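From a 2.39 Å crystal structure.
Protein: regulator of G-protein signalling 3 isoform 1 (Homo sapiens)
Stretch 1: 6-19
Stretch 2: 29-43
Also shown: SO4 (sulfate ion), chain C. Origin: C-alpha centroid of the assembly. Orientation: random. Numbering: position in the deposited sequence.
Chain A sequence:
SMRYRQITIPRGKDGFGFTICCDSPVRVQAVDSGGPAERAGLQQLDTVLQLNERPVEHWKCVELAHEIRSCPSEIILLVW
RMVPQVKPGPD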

# COMPACT_ATOMS: atom_id res chain seq x y z
N GLN A 6 -5.35 -9.06 -0.85
CA GLN A 6 -5.85 -7.87 -1.49
C GLN A 6 -6.45 -6.98 -0.40
O GLN A 6 -7.36 -7.39 0.31
CB GLN A 6 -6.92 -8.26 -2.50
CG GLN A 6 -7.60 -7.08 -3.16
CD GLN A 6 -8.73 -7.51 -4.05
OE1 GLN A 6 -9.83 -7.79 -3.57
NE2 GLN A 6 -8.46 -7.59 -5.34
N ILE A 7 -5.94 -5.75 -0.28
CA ILE A 7 -6.32 -4.83 0.79
C ILE A 7 -6.94 -3.58 0.15
O ILE A 7 -6.30 -2.93 -0.68
CB ILE A 7 -5.07 -4.38 1.59
CG1 ILE A 7 -4.28 -5.59 2.12
CG2 ILE A 7 -5.45 -3.43 2.74
CD1 ILE A 7 -5.03 -6.44 3.12
N THR A 8 -8.18 -3.26 0.55
CA THR A 8 -8.94 -2.13 -0.02
C THR A 8 -9.01 -1.00 1.01
O THR A 8 -9.60 -1.15 2.07
CB THR A 8 -10.40 -2.55 -0.44
OG1 THR A 8 -10.36 -3.56 -1.45
CG2 THR A 8 -11.18 -1.36 -0.98
N ILE A 9 -8.40 0.13 0.68
CA ILE A 9 -8.28 1.22 1.63
C ILE A 9 -8.95 2.44 1.07
O ILE A 9 -8.43 3.04 0.14
CB ILE A 9 -6.84 1.59 1.90
CG1 ILE A 9 -6.00 0.34 2.18
CG2 ILE A 9 -6.77 2.60 3.07
CD1 ILE A 9 -4.50 0.57 2.06
N PRO A 10 -10.12 2.81 1.61
CA PRO A 10 -10.71 4.10 1.26
C PRO A 10 -9.88 5.25 1.82
O PRO A 10 -9.23 5.11 2.85
CB PRO A 10 -12.11 4.06 1.90
CG PRO A 10 -12.32 2.61 2.30
CD PRO A 10 -10.95 2.05 2.56
N ARG A 11 -9.89 6.37 1.11
CA ARG A 11 -9.18 7.56 1.51
C ARG A 11 -9.81 8.13 2.79
O ARG A 11 -11.03 8.24 2.90
CB ARG A 11 -9.24 8.58 0.36
CG ARG A 11 -8.67 9.93 0.66
CD ARG A 11 -8.68 10.79 -0.58
NE ARG A 11 -7.58 10.46 -1.49
CZ ARG A 11 -6.33 10.88 -1.33
NH1 ARG A 11 -5.39 10.53 -2.21
NH2 ARG A 11 -5.99 11.62 -0.28
N GLY A 12 -8.96 8.47 3.75
CA GLY A 12 -9.39 9.08 4.99
C GLY A 12 -9.18 10.58 5.02
O GLY A 12 -9.02 11.21 3.97
N LYS A 13 -9.18 11.14 6.22
CA LYS A 13 -9.04 12.58 6.42
C LYS A 13 -7.68 13.12 5.95
O LYS A 13 -7.59 14.24 5.44
CB LYS A 13 -9.26 12.93 7.90
CG LYS A 13 -9.09 14.39 8.25
CD LYS A 13 -10.19 15.25 7.65
CE LYS A 13 -10.22 16.65 8.28
NZ LYS A 13 -11.53 17.33 8.08
N ASP A 14 -6.63 12.33 6.14
CA ASP A 14 -5.29 12.72 5.70
C ASP A 14 -4.61 11.55 4.99
O ASP A 14 -3.61 10.99 5.47
CB ASP A 14 -4.46 13.22 6.89
CG ASP A 14 -3.27 14.07 6.46
OD1 ASP A 14 -2.38 13.56 5.75
OD2 ASP A 14 -3.23 15.26 6.84
N GLY A 15 -5.14 11.19 3.84
CA GLY A 15 -4.56 10.12 3.05
C GLY A 15 -4.95 8.75 3.56
O GLY A 15 -6.04 8.58 4.08
N PHE A 16 -4.04 7.79 3.41
CA PHE A 16 -4.34 6.38 3.62
C PHE A 16 -3.66 5.76 4.85
O PHE A 16 -3.83 4.58 5.11
CB PHE A 16 -3.96 5.58 2.36
CG PHE A 16 -4.66 6.07 1.11
CD1 PHE A 16 -4.12 7.09 0.34
CD2 PHE A 16 -5.87 5.51 0.71
CE1 PHE A 16 -4.76 7.55 -0.79
CE2 PHE A 16 -6.52 5.96 -0.43
CZ PHE A 16 -5.97 6.97 -1.18
N GLY A 17 -2.87 6.55 5.56
CA GLY A 17 -2.34 6.15 6.88
C GLY A 17 -1.27 5.07 6.89
O GLY A 17 -1.25 4.21 7.78
N PHE A 18 -0.37 5.10 5.91
CA PHE A 18 0.79 4.21 5.91
C PHE A 18 1.99 4.79 5.19
O PHE A 18 1.86 5.72 4.38
CB PHE A 18 0.44 2.84 5.32
CG PHE A 18 0.24 2.83 3.82
CD1 PHE A 18 -0.99 3.16 3.27
CD2 PHE A 18 1.27 2.45 2.96
CE1 PHE A 18 -1.18 3.14 1.90
CE2 PHE A 18 1.08 2.43 1.58
CZ PHE A 18 -0.15 2.76 1.06
N THR A 19 3.15 4.20 5.47
CA THR A 19 4.43 4.62 4.94
C THR A 19 5.06 3.50 4.13
O THR A 19 4.83 2.32 4.41
CB THR A 19 5.41 5.02 6.09
OG1 THR A 19 5.04 6.31 6.59
CG2 THR A 19 6.82 5.11 5.57
N GLN A 29 6.45 0.32 5.15
CA GLN A 29 7.31 0.61 6.29
C GLN A 29 6.51 0.46 7.56
O GLN A 29 6.89 -0.27 8.46
CB GLN A 29 7.84 2.04 6.25
CG GLN A 29 9.27 2.21 5.88
CD GLN A 29 10.29 1.70 6.89
OE1 GLN A 29 10.03 0.82 7.72
NE2 GLN A 29 11.50 2.25 6.80
N ALA A 30 5.41 1.19 7.63
CA ALA A 30 4.57 1.23 8.82
C ALA A 30 3.15 1.59 8.42
O ALA A 30 2.87 1.96 7.26
CB ALA A 30 5.12 2.25 9.85
N VAL A 31 2.28 1.47 9.40
CA VAL A 31 0.85 1.67 9.26
C VAL A 31 0.48 2.47 10.51
O VAL A 31 0.92 2.12 11.60
CB VAL A 31 0.13 0.28 9.24
CG1 VAL A 31 -1.26 0.37 9.79
CG2 VAL A 31 0.10 -0.30 7.81
N ASP A 32 -0.29 3.54 10.35
CA ASP A 32 -0.63 4.40 11.47
C ASP A 32 -1.71 3.75 12.32
O ASP A 32 -2.67 3.18 11.79
CB ASP A 32 -1.14 5.76 10.98
CG ASP A 32 -0.16 6.45 10.03
OD1 ASP A 32 0.87 5.85 9.66
OD2 ASP A 32 -0.43 7.61 9.65
N SER A 33 -1.56 3.82 13.63
CA SER A 33 -2.53 3.18 14.52
C SER A 33 -3.91 3.82 14.37
O SER A 33 -4.10 5.01 14.63
CB SER A 33 -2.08 3.24 15.99
OG SER A 33 -2.37 2.00 16.61
N GLY A 34 -4.88 3.01 13.94
CA GLY A 34 -6.25 3.46 13.74
C GLY A 34 -6.49 4.25 12.47
O GLY A 34 -7.53 4.88 12.34
N GLY A 35 -5.55 4.24 11.53
CA GLY A 35 -5.72 4.95 10.26
C GLY A 35 -6.42 4.06 9.25
O GLY A 35 -6.66 2.90 9.53
N PRO A 36 -6.71 4.60 8.04
CA PRO A 36 -7.37 3.81 7.01
C PRO A 36 -6.71 2.46 6.73
O PRO A 36 -7.40 1.46 6.66
CB PRO A 36 -7.31 4.72 5.79
CG PRO A 36 -7.28 6.08 6.35
CD PRO A 36 -6.47 5.98 7.58
N ALA A 37 -5.39 2.44 6.58
CA ALA A 37 -4.66 1.23 6.20
C ALA A 37 -4.67 0.14 7.29
O ALA A 37 -4.83 -1.04 6.98
CB ALA A 37 -3.23 1.58 5.82
N GLU A 38 -4.52 0.52 8.55
CA GLU A 38 -4.49 -0.47 9.63
C GLU A 38 -5.80 -1.24 9.68
O GLU A 38 -5.82 -2.47 9.74
CB GLU A 38 -4.27 0.20 10.99
CG GLU A 38 -3.94 -0.81 12.11
CD GLU A 38 -4.18 -0.27 13.50
OE1 GLU A 38 -5.27 0.29 13.75
OE2 GLU A 38 -3.28 -0.40 14.36
N ARG A 39 -6.91 -0.52 9.69
CA ARG A 39 -8.18 -1.19 9.88
C ARG A 39 -8.66 -1.90 8.61
O ARG A 39 -9.41 -2.87 8.70
CB ARG A 39 -9.22 -0.27 10.49
CG ARG A 39 -9.57 0.87 9.65
CD ARG A 39 -10.58 1.72 10.32
NE ARG A 39 -10.87 2.83 9.42
CZ ARG A 39 -10.41 4.07 9.56
NH1 ARG A 39 -9.68 4.43 10.61
NH2 ARG A 39 -10.72 4.97 8.64
N ALA A 40 -8.17 -1.46 7.46
CA ALA A 40 -8.28 -2.22 6.21
C ALA A 40 -7.53 -3.57 6.25
O ALA A 40 -7.91 -4.51 5.54
CB ALA A 40 -7.77 -1.39 5.00
N GLY A 41 -6.47 -3.65 7.05
CA GLY A 41 -5.67 -4.88 7.18
C GLY A 41 -4.23 -4.83 6.65
O GLY A 41 -3.50 -5.80 6.74
N LEU A 42 -3.79 -3.69 6.11
CA LEU A 42 -2.38 -3.54 5.73
C LEU A 42 -1.49 -3.69 6.97
O LEU A 42 -1.90 -3.41 8.08
CB LEU A 42 -2.15 -2.18 5.09
CG LEU A 42 -0.97 -1.99 4.15
CD1 LEU A 42 -1.15 -2.81 2.90
CD2 LEU A 42 -0.82 -0.52 3.82
N GLN A 43 -0.28 -4.19 6.77
CA GLN A 43 0.66 -4.30 7.87
C GLN A 43 2.08 -4.16 7.36
O GLN A 43 2.35 -4.34 6.18
CB GLN A 43 0.47 -5.62 8.62
CG GLN A 43 0.80 -6.86 7.83
CD GLN A 43 0.49 -8.12 8.60
OE1 GLN A 43 -0.57 -8.24 9.19
NE2 GLN A 43 1.42 -9.08 8.58
S SO4 C . -9.30 8.54 9.05
O1 SO4 C . -8.41 9.28 8.15
O2 SO4 C . -8.49 7.56 9.77
O3 SO4 C . -9.93 9.48 9.97
O4 SO4 C . -10.39 7.87 8.34
O HOH W 1 -9.08 -4.76 3.10
O HOH W 2 -3.21 3.33 9.07

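A backbone polar group buried in a protein contact usually finds a partner, because leaving it unpaired is costly, and this small domain shows how strand, helix and water share that task. Where the chain is extended, strand pairs with strand. Thr19 N donates to Ala30 O at 2.9 Å, nearly straight, and Thr19 O accepts from Gln29 N at 2.7 Å; a weak bond from Ala30 N, 3.5 Å from Thr19 O, adds little. One step along, Phe18 and Val31 form an antiparallel non-hydrogen-bonded pair, flanked by the Thr19 N to Ala30 O bond and by one from Asp32 N to Gly17 O at 2.8 Å, with an almost linear angle of 178°.

Beyond this point the partner is the helix. Its first turn has amide hydrogens with no preceding carbonyl within the helix to receive them. Ala37 N turns to Phe16 O, 3.0 Å away, but the 126° angle makes the bond weak. Glu38 N is served by water 2, which accepts from it at 3.1 Å and donates to Gly17 O at 2.5 Å and to Asp32 O at 2.8 Å. Gly17 O thus receives both an amide and a water. At the other helix end, water 1 accepts from Thr8 N at 3.1 Å and donates to Ala40 O at 2.7 Å, joining strand to helix where no direct bond does.

Between these polar links the packing is apolar. Ile9 CG2 lies 3.5 Å from Pro36 CB, Ile7 CG2 3.8 Å from Ala40 CB, and Leu42 CD2 sits over a face of the Phe18 ring, 3.7 Å from its centroid. A sulfate, probably from the crystallisation liquor, bridges the two stretches: its O1 accepts from Lys13 N at 2.8 Å, its O4 from Arg39 NH2 at 2.9 Å.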